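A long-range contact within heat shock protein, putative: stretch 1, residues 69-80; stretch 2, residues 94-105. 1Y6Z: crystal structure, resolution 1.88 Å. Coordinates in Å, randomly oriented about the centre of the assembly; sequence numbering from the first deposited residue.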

# COMPACT_ATOMS: atom_id res chain seq x y z
N GLU B 69 16.04 21.58 -13.94
CA GLU B 69 14.96 22.53 -13.80
C GLU B 69 13.76 21.91 -13.12
O GLU B 69 12.91 22.62 -12.55
CB GLU B 69 14.56 23.04 -15.17
CG GLU B 69 15.72 23.66 -15.95
CD GLU B 69 15.28 24.21 -17.29
OE1 GLU B 69 14.19 24.83 -17.35
OE2 GLU B 69 16.03 24.03 -18.28
N SER B 70 13.71 20.57 -13.19
CA SER B 70 12.58 19.76 -12.73
C SER B 70 11.21 20.39 -13.03
O SER B 70 10.57 20.96 -12.15
CB SER B 70 12.73 19.39 -11.26
OG SER B 70 12.45 18.01 -11.08
N ARG B 71 10.79 20.27 -14.29
CA ARG B 71 9.53 20.87 -14.74
C ARG B 71 8.29 20.07 -14.32
O ARG B 71 7.83 20.19 -13.17
CB ARG B 71 9.55 21.07 -16.28
CG ARG B 71 10.61 22.05 -16.81
CD ARG B 71 10.49 23.44 -16.17
NE ARG B 71 11.39 24.40 -16.80
CZ ARG B 71 11.20 25.72 -16.85
NH1 ARG B 71 10.11 26.28 -16.31
NH2 ARG B 71 12.10 26.50 -17.44
N GLY B 72 7.75 19.32 -15.28
CA GLY B 72 6.84 18.20 -15.05
C GLY B 72 5.50 18.45 -14.45
O GLY B 72 4.47 18.16 -15.06
N ILE B 73 5.49 18.92 -13.21
CA ILE B 73 4.25 19.21 -12.53
C ILE B 73 3.95 20.72 -12.46
O ILE B 73 4.76 21.53 -11.97
CB ILE B 73 4.21 18.54 -11.16
CG1 ILE B 73 4.40 17.01 -11.33
CG2 ILE B 73 2.93 18.84 -10.47
CD1 ILE B 73 4.20 16.26 -10.03
N ARG B 74 2.79 21.08 -12.98
CA ARG B 74 2.34 22.48 -13.05
C ARG B 74 1.49 22.80 -11.81
O ARG B 74 0.49 22.12 -11.54
CB ARG B 74 1.47 22.65 -14.29
CG ARG B 74 2.21 22.44 -15.60
CD ARG B 74 1.20 22.43 -16.69
NE ARG B 74 0.51 23.71 -16.77
CZ ARG B 74 0.94 24.72 -17.54
NH1 ARG B 74 2.04 24.60 -18.26
NH2 ARG B 74 0.26 25.86 -17.59
N LEU B 75 1.92 23.81 -11.06
CA LEU B 75 1.19 24.29 -9.94
C LEU B 75 0.19 25.42 -10.34
O LEU B 75 0.55 26.39 -11.02
CB LEU B 75 2.11 24.80 -8.85
CG LEU B 75 1.33 25.58 -7.77
CD1 LEU B 75 0.68 24.69 -6.72
CD2 LEU B 75 2.21 26.64 -7.09
N TYR B 76 -1.03 25.28 -9.86
CA TYR B 76 -2.06 26.29 -9.99
C TYR B 76 -2.42 26.64 -8.53
O TYR B 76 -2.34 25.78 -7.63
CB TYR B 76 -3.28 25.74 -10.76
CG TYR B 76 -3.03 25.39 -12.23
CD1 TYR B 76 -2.43 24.18 -12.57
CD2 TYR B 76 -3.37 26.28 -13.28
CE1 TYR B 76 -2.19 23.84 -13.84
CE2 TYR B 76 -3.12 25.93 -14.62
CZ TYR B 76 -2.53 24.68 -14.88
OH TYR B 76 -2.25 24.23 -16.14
N VAL B 77 -2.75 27.90 -8.30
CA VAL B 77 -3.38 28.31 -7.04
C VAL B 77 -4.68 28.95 -7.49
O VAL B 77 -4.71 29.70 -8.48
CB VAL B 77 -2.48 29.29 -6.20
CG1 VAL B 77 -3.14 29.66 -4.89
CG2 VAL B 77 -1.15 28.63 -5.88
N LYS B 78 -5.77 28.61 -6.81
CA LYS B 78 -7.11 29.11 -7.15
C LYS B 78 -7.35 29.16 -8.66
O LYS B 78 -7.95 30.11 -9.19
CB LYS B 78 -7.38 30.49 -6.50
CG LYS B 78 -7.05 30.60 -5.01
CD LYS B 78 -7.24 32.03 -4.49
CE LYS B 78 -7.36 32.08 -2.96
NZ LYS B 78 -8.11 33.33 -2.52
N ARG B 79 -6.88 28.12 -9.35
CA ARG B 79 -6.99 27.93 -10.81
C ARG B 79 -6.14 28.87 -11.67
O ARG B 79 -6.22 28.85 -12.89
CB ARG B 79 -8.46 27.91 -11.27
CG ARG B 79 -9.32 27.03 -10.38
CD ARG B 79 -10.81 27.19 -10.63
NE ARG B 79 -11.10 27.39 -12.05
CZ ARG B 79 -11.54 28.53 -12.56
NH1 ARG B 79 -11.76 28.63 -13.87
NH2 ARG B 79 -11.74 29.58 -11.77
N VAL B 80 -5.27 29.66 -11.05
CA VAL B 80 -4.30 30.38 -11.88
C VAL B 80 -2.97 29.66 -11.90
O VAL B 80 -2.45 29.27 -10.86
CB VAL B 80 -4.11 31.92 -11.53
CG1 VAL B 80 -5.46 32.62 -11.40
CG2 VAL B 80 -3.30 32.09 -10.31
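Stretch 2, residues 94-105: LTFLRGIVDSEN

Stretch 2 enters through a type I turn, Leu-94 to Leu-97, then runs as strand 98-103 beside strand 73-77, parallel to it, the axes 4.6 Å apart and crossing at -15°. The register pairs Ile-73 with Gly-99 and continues stepwise to Val-77 with Ser-103. In the usual parallel ladder, Arg-74 N donates to Gly-99 O (2.9 Å), Val-101 N to Arg-74 O (3.0 Å), Tyr-76 N to Val-101 O (2.8 Å) and Ser-103 N to Tyr-76 O (3.1 Å).

At the entrance, Arg-98 (chi1 and chi2 both m) curls back so that its NH1 donates to Thr-95 O and Leu-97 O, each at 2.9 Å. Gly-72 CA lies over one guanidinium face, 3.3 Å from Arg-98 NH1; a CB there would clash with that nitrogen, and the positive phi also favours glycine.

On one face, the branched Ile-73 (m, t) and Val-101 (t) suit extended backbone and meet at 4.0 Å, CG2 to CG2. On the other, Tyr-76 (m) brings CE1 to 3.9 Å from Ile-100 CB, while its OH accepts from Arg-74 NE at 2.9 Å.

At the far end, Asp-102 (t) extends its carboxylate to the type I' turn Val-77 to Val-80, where OD2 accepts from Arg-79 N at 3.1 Å.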

# COMPACT_ATOMS: atom_id res chain seq x y z
N LEU B 94 10.70 10.61 -9.13
CA LEU B 94 9.40 10.85 -9.76
C LEU B 94 9.35 11.99 -10.78
O LEU B 94 8.26 12.40 -11.17
CB LEU B 94 8.36 11.15 -8.69
CG LEU B 94 8.00 9.85 -7.97
CD1 LEU B 94 7.31 10.28 -6.71
CD2 LEU B 94 7.08 8.96 -8.89
N THR B 95 10.52 12.46 -11.20
CA THR B 95 10.69 13.55 -12.18
C THR B 95 9.98 13.24 -13.50
O THR B 95 9.65 14.16 -14.24
CB THR B 95 12.19 13.88 -12.47
OG1 THR B 95 12.30 15.09 -13.26
CG2 THR B 95 12.90 12.74 -13.18
N PHE B 96 9.79 11.96 -13.80
CA PHE B 96 9.15 11.57 -15.10
C PHE B 96 7.65 11.80 -15.10
O PHE B 96 7.05 11.83 -16.15
CB PHE B 96 9.47 10.12 -15.50
CG PHE B 96 8.88 9.09 -14.56
CD1 PHE B 96 9.59 8.63 -13.47
CD2 PHE B 96 7.56 8.61 -14.76
CE1 PHE B 96 9.08 7.65 -12.59
CE2 PHE B 96 7.01 7.66 -13.83
CZ PHE B 96 7.77 7.18 -12.79
N LEU B 97 7.01 11.99 -13.93
CA LEU B 97 5.58 12.24 -13.91
C LEU B 97 5.27 13.63 -14.54
O LEU B 97 6.04 14.57 -14.40
CB LEU B 97 5.11 12.34 -12.41
CG LEU B 97 5.07 11.12 -11.52
CD1 LEU B 97 4.46 11.65 -10.16
CD2 LEU B 97 4.12 10.14 -12.07
N ARG B 98 4.13 13.74 -15.21
CA ARG B 98 3.63 15.02 -15.68
C ARG B 98 2.25 15.16 -15.05
O ARG B 98 1.49 14.20 -14.95
CB ARG B 98 3.56 15.05 -17.22
CG ARG B 98 4.92 14.91 -17.90
CD ARG B 98 5.70 16.16 -17.61
NE ARG B 98 7.05 16.26 -18.18
CZ ARG B 98 8.17 15.97 -17.51
NH1 ARG B 98 8.11 15.44 -16.31
NH2 ARG B 98 9.35 16.14 -18.09
N GLY B 99 1.87 16.37 -14.64
CA GLY B 99 0.60 16.50 -13.95
C GLY B 99 0.33 17.92 -13.47
O GLY B 99 1.10 18.85 -13.75
N ILE B 100 -0.79 18.07 -12.78
CA ILE B 100 -1.17 19.35 -12.28
C ILE B 100 -1.51 19.22 -10.81
O ILE B 100 -2.00 18.17 -10.36
CB ILE B 100 -2.34 20.02 -13.12
CG1 ILE B 100 -3.70 19.42 -12.79
CG2 ILE B 100 -2.04 19.97 -14.71
CD1 ILE B 100 -4.43 20.10 -11.56
N VAL B 101 -1.29 20.29 -10.06
CA VAL B 101 -1.86 20.41 -8.72
C VAL B 101 -2.56 21.78 -8.66
O VAL B 101 -1.96 22.79 -9.03
CB VAL B 101 -0.76 20.41 -7.63
CG1 VAL B 101 -1.42 20.61 -6.22
CG2 VAL B 101 0.06 19.14 -7.67
N ASP B 102 -3.82 21.80 -8.25
CA ASP B 102 -4.48 23.09 -7.98
C ASP B 102 -4.85 23.18 -6.52
O ASP B 102 -5.73 22.45 -6.07
CB ASP B 102 -5.72 23.25 -8.82
CG ASP B 102 -6.33 24.67 -8.74
OD1 ASP B 102 -7.28 24.92 -9.48
OD2 ASP B 102 -5.84 25.52 -7.98
N SER B 103 -4.16 24.07 -5.82
CA SER B 103 -4.30 24.32 -4.39
C SER B 103 -5.23 25.49 -4.08
O SER B 103 -5.25 26.49 -4.80
CB SER B 103 -2.91 24.61 -3.80
OG SER B 103 -2.90 24.37 -2.41
N GLU B 104 -5.99 25.37 -3.00
CA GLU B 104 -6.79 26.49 -2.48
C GLU B 104 -5.94 27.56 -1.77
O GLU B 104 -6.34 28.73 -1.66
CB GLU B 104 -7.88 25.96 -1.53
CG GLU B 104 -9.06 26.91 -1.32
CD GLU B 104 -9.89 27.08 -2.58
OE1 GLU B 104 -9.84 28.20 -3.15
OE2 GLU B 104 -10.57 26.11 -2.99
N ASN B 105 -4.77 27.16 -1.29
CA ASN B 105 -3.97 27.94 -0.36
C ASN B 105 -2.59 28.24 -0.92
O ASN B 105 -2.47 28.88 -1.97
CB ASN B 105 -3.84 27.20 0.99
CG ASN B 105 -5.17 27.16 1.77
OD1 ASN B 105 -6.20 27.70 1.32
ND2 ASN B 105 -5.15 26.53 2.94